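Local coordinates for lipocalin allergen (Canis lupus familiaris, PDB 4ODD), which is a secreted lipocalin that acts as a dog dander allergen and, like others of its family, probably binds small molecules, at residues D74-G79 with G84-I89; D26-N31 with N144-G149. All coordinates share one frame; numbering follows the deposited sequence.

Interaction 1: D74-G79 with G84-I89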
ATOM      1  N   ASP A  74     -18.692  -0.940  -4.962  1.00 83.71           N
ATOM      2  CA  ASP A  74     -18.276  -1.776  -3.847  1.00 92.89           C
ATOM      3  C   ASP A  74     -16.852  -1.430  -3.432  1.00 90.29           C
ATOM      4  O   ASP A  74     -16.145  -2.252  -2.848  1.00 85.09           O
ATOM      5  CB  ASP A  74     -18.408  -3.261  -4.190  1.00101.85           C
ATOM      6  CG  ASP A  74     -19.827  -3.643  -4.564  1.00110.00           C
ATOM      7  OD1 ASP A  74     -20.778  -3.000  -4.066  1.00109.90           O
ATOM      8  OD2 ASP A  74     -19.989  -4.585  -5.363  1.00108.08           O
ATOM      9  N   ASN A  75     -16.442  -0.205  -3.763  1.00 91.32           N
ATOM     10  CA  ASN A  75     -15.227   0.390  -3.212  1.00 83.97           C
ATOM     11  C   ASN A  75     -13.912  -0.225  -3.678  1.00 65.31           C
ATOM     12  O   ASN A  75     -12.940  -0.274  -2.927  1.00 59.83           O
ATOM     13  CB  ASN A  75     -15.282   0.340  -1.689  1.00 86.58           C
ATOM     14  CG  ASN A  75     -16.562   0.912  -1.136  1.00 96.79           C
ATOM     15  OD1 ASN A  75     -17.654   0.674  -1.667  1.00 93.63           O
ATOM     16  ND2 ASN A  75     -16.437   1.684  -0.063  1.00 92.02           N
ATOM     17  N   LEU A  76     -13.880  -0.705  -4.910  1.00 51.68           N
ATOM     18  CA  LEU A  76     -12.648  -1.244  -5.440  1.00 47.52           C
ATOM     19  C   LEU A  76     -11.884  -0.121  -6.114  1.00 48.24           C
ATOM     20  O   LEU A  76     -12.417   0.542  -7.016  1.00 47.20           O
ATOM     21  CB  LEU A  76     -12.921  -2.368  -6.431  1.00 48.80           C
ATOM     22  CG  LEU A  76     -11.666  -2.972  -7.065  1.00 50.34           C
ATOM     23  CD1 LEU A  76     -10.701  -3.631  -6.019  1.00 41.20           C
ATOM     24  CD2 LEU A  76     -12.071  -3.963  -8.130  1.00 36.83           C
ATOM     25  N   ILE A  77     -10.646   0.111  -5.665  1.00 39.94           N
ATOM     26  CA  ILE A  77      -9.857   1.191  -6.226  1.00 40.38           C
ATOM     27  C   ILE A  77      -8.963   0.635  -7.304  1.00 43.31           C
ATOM     28  O   ILE A  77      -8.227  -0.327  -7.077  1.00 50.15           O
ATOM     29  CB  ILE A  77      -9.023   1.917  -5.173  1.00 42.39           C
ATOM     30  CG1 ILE A  77      -9.925   2.543  -4.110  1.00 40.97           C
ATOM     31  CG2 ILE A  77      -8.240   3.025  -5.821  1.00 38.78           C
ATOM     32  CD1 ILE A  77      -9.762   1.934  -2.725  1.00 38.24           C
ATOM     33  N   LYS A  78      -9.035   1.243  -8.480  1.00 35.08           N
ATOM     34  CA  LYS A  78      -8.374   0.727  -9.672  1.00 40.18           C
ATOM     35  C   LYS A  78      -7.485   1.832 -10.222  1.00 39.34           C
ATOM     36  O   LYS A  78      -7.917   2.981 -10.368  1.00 39.38           O
ATOM     37  CB  LYS A  78      -9.443   0.308 -10.711  1.00 44.05           C
ATOM     38  CG  LYS A  78      -8.923  -0.218 -12.077  1.00 59.52           C
ATOM     39  CD  LYS A  78     -10.086  -0.633 -13.003  1.00 69.74           C
ATOM     40  CE  LYS A  78      -9.637  -1.526 -14.190  1.00 66.01           C
ATOM     41  NZ  LYS A  78     -10.772  -2.354 -14.752  1.00 55.03           N
ATOM     42  N   GLY A  79      -6.242   1.499 -10.533  1.00 39.15           N
ATOM     43  CA  GLY A  79      -5.325   2.501 -11.025  1.00 38.84           C
ATOM     44  C   GLY A  79      -4.081   1.900 -11.637  1.00 50.53           C
ATOM     45  O   GLY A  79      -3.693   0.771 -11.299  1.00 46.23           O
ATOM     46  N   GLY A  84      -1.804  -2.962 -14.052  1.00 43.14           N
ATOM     47  CA  GLY A  84      -3.125  -2.717 -13.501  1.00 42.37           C
ATOM     48  C   GLY A  84      -3.165  -3.087 -12.036  1.00 41.08           C
ATOM     49  O   GLY A  84      -2.534  -4.053 -11.605  1.00 44.48           O
ATOM     50  N   ASN A  85      -3.883  -2.291 -11.259  1.00 35.05           N
ATOM     51  CA  ASN A  85      -3.989  -2.522  -9.837  1.00 34.84           C
ATOM     52  C   ASN A  85      -5.433  -2.495  -9.386  1.00 36.88           C
ATOM     53  O   ASN A  85      -6.200  -1.626  -9.786  1.00 41.96           O
ATOM     54  CB  ASN A  85      -3.166  -1.498  -9.060  1.00 32.08           C
ATOM     55  CG  ASN A  85      -1.702  -1.587  -9.364  1.00 34.60           C
ATOM     56  OD1 ASN A  85      -0.995  -2.423  -8.804  1.00 36.81           O
ATOM     57  ND2 ASN A  85      -1.226  -0.726 -10.257  1.00 34.45           N
ATOM     58  N   TYR A  86      -5.790  -3.469  -8.561  1.00 37.61           N
ATOM     59  CA  TYR A  86      -7.100  -3.545  -7.963  1.00 40.52           C
ATOM     60  C   TYR A  86      -6.877  -3.529  -6.460  1.00 43.31           C
ATOM     61  O   TYR A  86      -6.363  -4.490  -5.861  1.00 40.57           O
ATOM     62  CB  TYR A  86      -7.830  -4.802  -8.448  1.00 46.95           C
ATOM     63  CG  TYR A  86      -7.960  -4.820  -9.964  1.00 45.08           C
ATOM     64  CD1 TYR A  86      -9.175  -4.531 -10.589  1.00 43.20           C
ATOM     65  CD2 TYR A  86      -6.856  -5.078 -10.770  1.00 41.75           C
ATOM     66  CE1 TYR A  86      -9.281  -4.514 -11.981  1.00 44.35           C
ATOM     67  CE2 TYR A  86      -6.953  -5.062 -12.154  1.00 43.96           C
ATOM     68  CZ  TYR A  86      -8.159  -4.784 -12.752  1.00 48.22           C
ATOM     69  OH  TYR A  86      -8.244  -4.770 -14.118  1.00 52.42           O
ATOM     70  N   PHE A  87      -7.253  -2.406  -5.859  1.00 41.94           N
ATOM     71  CA  PHE A  87      -6.847  -2.095  -4.507  1.00 40.64           C
ATOM     72  C   PHE A  87      -8.034  -1.959  -3.572  1.00 43.92           C
ATOM     73  O   PHE A  87      -9.118  -1.504  -3.973  1.00 43.78           O
ATOM     74  CB  PHE A  87      -6.014  -0.806  -4.516  1.00 40.48           C
ATOM     75  CG  PHE A  87      -5.475  -0.426  -3.181  1.00 45.65           C
ATOM     76  CD1 PHE A  87      -6.012   0.647  -2.483  1.00 39.86           C
ATOM     77  CD2 PHE A  87      -4.440  -1.147  -2.607  1.00 41.73           C
ATOM     78  CE1 PHE A  87      -5.511   1.003  -1.234  1.00 41.51           C
ATOM     79  CE2 PHE A  87      -3.941  -0.803  -1.359  1.00 39.52           C
ATOM     80  CZ  PHE A  87      -4.475   0.274  -0.672  1.00 40.97           C
ATOM     81  N   ARG A  88      -7.818  -2.339  -2.316  1.00 35.34           N
ATOM     82  CA  ARG A  88      -8.860  -2.248  -1.314  1.00 38.15           C
ATOM     83  C   ARG A  88      -8.270  -1.862   0.019  1.00 35.21           C
ATOM     84  O   ARG A  88      -7.205  -2.333   0.390  1.00 40.36           O
ATOM     85  CB  ARG A  88      -9.606  -3.580  -1.184  1.00 35.16           C
ATOM     86  CG  ARG A  88     -10.544  -3.913  -2.353  1.00 45.00           C
ATOM     87  CD  ARG A  88     -11.488  -5.073  -2.002  1.00 54.51           C
ATOM     88  NE  ARG A  88     -12.225  -5.608  -3.150  1.00 87.06           N
ATOM     89  CZ  ARG A  88     -13.253  -5.005  -3.746  1.00 88.83           C
ATOM     90  NH1 ARG A  88     -13.677  -3.821  -3.333  1.00 62.30           N
ATOM     91  NH2 ARG A  88     -13.856  -5.583  -4.779  1.00 67.99           N
ATOM     92  N   ILE A  89      -8.955  -0.984   0.736  1.00 42.33           N
ATOM     93  CA  ILE A  89      -8.641  -0.752   2.127  1.00 43.51           C
ATOM     94  C   ILE A  89      -9.310  -1.867   2.912  1.00 46.85           C
ATOM     95  O   ILE A  89     -10.523  -2.032   2.847  1.00 51.63           O
ATOM     96  CB  ILE A  89      -9.213   0.577   2.594  1.00 41.90           C
ATOM     97  CG1 ILE A  89      -8.818   1.684   1.620  1.00 43.40           C
ATOM     98  CG2 ILE A  89      -8.735   0.899   4.007  1.00 54.10           C
ATOM     99  CD1 ILE A  89      -7.345   1.760   1.401  1.00 46.46           C
TER
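I77 and F87 face each other as a hydrogen-bonded pair in an antiparallel hairpin, tied by two backbone bonds: I77 N reaches F87 O at 2.8 Å, and F87 N returns to I77 O at 2.6 Å. Their side chains run side by side, I77 CD1 4.0 Å from F87 CD1. L8 of helix 6-10 touches I77, and F52 meets the F87 ring edge-to-face, consistent with a place inside the lipocalin barrel. Toward the turn, N85 gives ND2 to G79 O at 3.1 Å, with that oxygen near the amide plane; ND2 also bonds Y81 O, and OD1 takes N103 ND2, pinning the amide at both ends.

The other face is more open to solvent: exposed K78 stretches alongside Y86, its CE 3.5 Å from Y86 OH. With CG anti to the backbone N (chi1 179°), L76 lays CD2 against the edge of that ring and CD1 3.7 Å above the centre of the R88 guanidinium. R88 NH1 bonds weakly to O of poorly ordered D74. Backbone bonds and the N85 amide provide the directional hold; apart from the weak R88 bond, the outer face packs carbon against aromatic and cationic groups.

Interaction 2: D26-N31 with N144-G149; sequences DKIGEN and NIIYLG
I28 and I146 mark the closest approach of the two backbones, and even there their CA atoms stand 8.0 Å apart, too far for the main chains to pair. The segment 26-31 runs off the end of the short helix 25-28, where G29 N makes a weak bond back to D26 O, and then opens into a loop. The segment 144-149 carries the strand 145-147. I146 of the strand bonds to V20, and L148 just beyond it to L18, both in strand 13-22.

The gap is bridged by two isoleucines, each with its CB directed toward the opposite segment, whose side chains cross at a slant. With chi1 at 58°, I28 places CG1 between its backbone N and its carbonyl carbon, and from there CD1 extends outward to lie 3.7 Å from I146 CD1. The same methyl of I146 also lies 3.7 Å from I28 CG1, so it rests against the last bond of the I28 chain. I28 CD1 also comes to 3.5 Å from N144 O, roughly at a right angle to its approach to I146. F34 and S22 also touch I28, which is buried, while N144 ND2 makes a weak bond to S22 O. I145, next along the strand, turns away to F131 and K132 of helix 125-137.

What joins the two segments is thus a small, mainly apolar contact, burying 139 Å² in all, between the short helix that follows strand 13-22 and the C-terminal strand. Packing of this kind has no directional bond to fix its geometry, so the position of each partner probably depends on its own neighbours.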
ATOM      1  N   ASP A  26      10.511 -10.589  -5.149  1.00 57.07           N
ATOM      2  CA  ASP A  26      11.202  -9.635  -6.015  1.00 58.80           C
ATOM      3  C   ASP A  26      10.508  -8.264  -6.045  1.00 67.09           C
ATOM      4  O   ASP A  26      11.167  -7.223  -6.094  1.00 62.11           O
ATOM      5  CB  ASP A  26      11.340 -10.209  -7.431  1.00 67.05           C
ATOM      6  CG  ASP A  26      10.181 -11.149  -7.804  1.00 86.57           C
ATOM      7  OD1 ASP A  26      10.247 -12.356  -7.458  1.00 90.19           O
ATOM      8  OD2 ASP A  26       9.204 -10.685  -8.441  1.00 80.09           O
ATOM      9  N   LYS A  27       9.177  -8.280  -5.995  1.00 61.76           N
ATOM     10  CA  LYS A  27       8.362  -7.078  -6.157  1.00 55.58           C
ATOM     11  C   LYS A  27       8.541  -6.044  -5.045  1.00 53.96           C
ATOM     12  O   LYS A  27       8.469  -4.839  -5.285  1.00 48.87           O
ATOM     13  CB  LYS A  27       6.893  -7.481  -6.277  1.00 57.62           C
ATOM     14  CG  LYS A  27       6.563  -8.234  -7.557  1.00 59.21           C
ATOM     15  CD  LYS A  27       6.777  -7.348  -8.781  1.00 58.16           C
ATOM     16  CE  LYS A  27       6.292  -8.028 -10.061  1.00 55.25           C
ATOM     17  NZ  LYS A  27       6.459  -7.145 -11.257  1.00 62.46           N
ATOM     18  N   ILE A  28       8.759  -6.524  -3.831  1.00 52.23           N
ATOM     19  CA  ILE A  28       8.906  -5.649  -2.680  1.00 54.84           C
ATOM     20  C   ILE A  28      10.342  -5.660  -2.167  1.00 62.04           C
ATOM     21  O   ILE A  28      10.650  -5.070  -1.128  1.00 60.03           O
ATOM     22  CB  ILE A  28       7.986  -6.096  -1.533  1.00 56.97           C
ATOM     23  CG1 ILE A  28       8.311  -7.549  -1.141  1.00 54.36           C
ATOM     24  CG2 ILE A  28       6.516  -5.943  -1.936  1.00 49.62           C
ATOM     25  CD1 ILE A  28       7.454  -8.097  -0.011  1.00 49.51           C
ATOM     26  N   GLY A  29      11.216  -6.349  -2.890  1.00 65.97           N
ATOM     27  CA  GLY A  29      12.616  -6.408  -2.531  1.00 58.78           C
ATOM     28  C   GLY A  29      13.292  -5.130  -2.966  1.00 72.93           C
ATOM     29  O   GLY A  29      12.619  -4.208  -3.459  1.00 65.09           O
ATOM     30  N   GLU A  30      14.613  -5.065  -2.792  1.00 68.22           N
ATOM     31  CA  GLU A  30      15.354  -3.892  -3.227  1.00 74.49           C
ATOM     32  C   GLU A  30      15.170  -3.696  -4.724  1.00 74.43           C
ATOM     33  O   GLU A  30      15.365  -4.619  -5.510  1.00 72.27           O
ATOM     34  CB  GLU A  30      16.838  -3.973  -2.863  1.00 81.84           C
ATOM     35  CG  GLU A  30      17.556  -2.614  -2.957  1.00107.93           C
ATOM     36  CD  GLU A  30      16.826  -1.490  -2.201  1.00113.62           C
ATOM     37  OE1 GLU A  30      17.200  -1.221  -1.034  1.00106.56           O
ATOM     38  OE2 GLU A  30      15.886  -0.876  -2.773  1.00 96.16           O
ATOM     39  N   ASN A  31      14.764  -2.489  -5.098  1.00 75.42           N
ATOM     40  CA  ASN A  31      14.469  -2.165  -6.482  1.00 67.63           C
ATOM     41  C   ASN A  31      13.147  -2.725  -6.992  1.00 63.02           C
ATOM     42  O   ASN A  31      12.854  -2.614  -8.180  1.00 63.26           O
ATOM     43  CB  ASN A  31      15.612  -2.595  -7.386  1.00 60.97           C
ATOM     44  CG  ASN A  31      16.015  -1.505  -8.330  1.00 79.68           C
ATOM     45  OD1 ASN A  31      16.545  -0.477  -7.904  1.00 89.45           O
ATOM     46  ND2 ASN A  31      15.749  -1.701  -9.619  1.00 82.75           N
ATOM     47  N   ASN A 144       7.619 -13.714   3.626  1.00 73.37           N
ATOM     48  CA  ASN A 144       7.567 -12.666   2.621  1.00 64.78           C
ATOM     49  C   ASN A 144       7.142 -11.325   3.212  1.00 62.66           C
ATOM     50  O   ASN A 144       6.819 -10.398   2.481  1.00 60.08           O
ATOM     51  CB  ASN A 144       6.661 -13.069   1.453  1.00 66.70           C
ATOM     52  CG  ASN A 144       7.288 -14.133   0.560  1.00 68.44           C
ATOM     53  OD1 ASN A 144       8.472 -14.442   0.683  1.00 70.48           O
ATOM     54  ND2 ASN A 144       6.500 -14.682  -0.352  1.00 64.66           N
ATOM     55  N   ILE A 145       7.156 -11.228   4.539  1.00 56.48           N
ATOM     56  CA  ILE A 145       6.829  -9.978   5.215  1.00 52.05           C
ATOM     57  C   ILE A 145       8.078  -9.135   5.438  1.00 54.46           C
ATOM     58  O   ILE A 145       9.093  -9.640   5.917  1.00 66.44           O
ATOM     59  CB  ILE A 145       6.164 -10.226   6.573  1.00 54.27           C
ATOM     60  CG1 ILE A 145       4.793 -10.874   6.380  1.00 55.99           C
ATOM     61  CG2 ILE A 145       6.050  -8.918   7.359  1.00 46.11           C
ATOM     62  CD1 ILE A 145       4.057 -11.152   7.689  1.00 63.56           C
ATOM     63  N   ILE A 146       8.006  -7.854   5.091  1.00 50.17           N
ATOM     64  CA  ILE A 146       9.149  -6.950   5.242  1.00 51.65           C
ATOM     65  C   ILE A 146       8.777  -5.680   6.009  1.00 50.80           C
ATOM     66  O   ILE A 146       7.744  -5.051   5.741  1.00 48.76           O
ATOM     67  CB  ILE A 146       9.705  -6.537   3.881  1.00 53.48           C
ATOM     68  CG1 ILE A 146      10.222  -7.756   3.136  1.00 44.00           C
ATOM     69  CG2 ILE A 146      10.808  -5.514   4.036  1.00 48.50           C
ATOM     70  CD1 ILE A 146      10.634  -7.434   1.729  1.00 48.38           C
ATOM     71  N   TYR A 147       9.622  -5.308   6.969  1.00 45.80           N
ATOM     72  CA  TYR A 147       9.417  -4.074   7.725  1.00 43.09           C
ATOM     73  C   TYR A 147      10.148  -2.920   7.024  1.00 38.28           C
ATOM     74  O   TYR A 147      11.349  -3.010   6.731  1.00 39.34           O
ATOM     75  CB  TYR A 147       9.871  -4.255   9.183  1.00 46.06           C
ATOM     76  CG  TYR A 147       9.786  -2.996  10.014  1.00 50.98           C
ATOM     77  CD1 TYR A 147       8.557  -2.447  10.358  1.00 45.03           C
ATOM     78  CD2 TYR A 147      10.936  -2.347  10.447  1.00 46.98           C
ATOM     79  CE1 TYR A 147       8.481  -1.281  11.109  1.00 44.81           C
ATOM     80  CE2 TYR A 147      10.866  -1.183  11.194  1.00 49.09           C
ATOM     81  CZ  TYR A 147       9.639  -0.652  11.527  1.00 49.53           C
ATOM     82  OH  TYR A 147       9.577   0.512  12.284  1.00 48.32           O
ATOM     83  N   LEU A 148       9.410  -1.860   6.702  1.00 49.30           N
ATOM     84  CA  LEU A 148       9.999  -0.735   5.966  1.00 47.65           C
ATOM     85  C   LEU A 148      10.033   0.503   6.818  1.00 48.11           C
ATOM     86  O   LEU A 148      10.583   1.524   6.404  1.00 51.45           O
ATOM     87  CB  LEU A 148       9.226  -0.440   4.687  1.00 48.81           C
ATOM     88  CG  LEU A 148       9.287  -1.513   3.603  1.00 51.14           C
ATOM     89  CD1 LEU A 148       8.428  -1.097   2.384  1.00 48.40           C
ATOM     90  CD2 LEU A 148      10.739  -1.769   3.212  1.00 46.78           C
ATOM     91  N   GLY A 149       9.443   0.394   8.010  1.00 37.75           N
ATOM     92  CA  GLY A 149       9.402   1.480   8.973  1.00 36.45           C
ATOM     93  C   GLY A 149      10.720   2.186   9.261  1.00 44.35           C
ATOM     94  O   GLY A 149      10.723   3.381   9.578  1.00 37.83           O
TER

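Overall arrangement
Both interactions reach the same curled antiparallel sheet, the barrel of the lipocalin fold, but they lie on opposite sides of the chain's centre, with their own centres 21 Å apart and their nearest atoms about 9 Å apart. Interaction 1 is local, a hairpin of the neighbouring strands 77-80 and 84-92. Interaction 2 is long-range: it brings helix 25-28, just after strand 13-22, to strand 145-147 near the C-terminus, and the whole hairpin falls between its two segments in sequence. One contact pairs two neighbouring strands of the barrel wall; the other packs an early connection against the late strand that adds to strand 13-22.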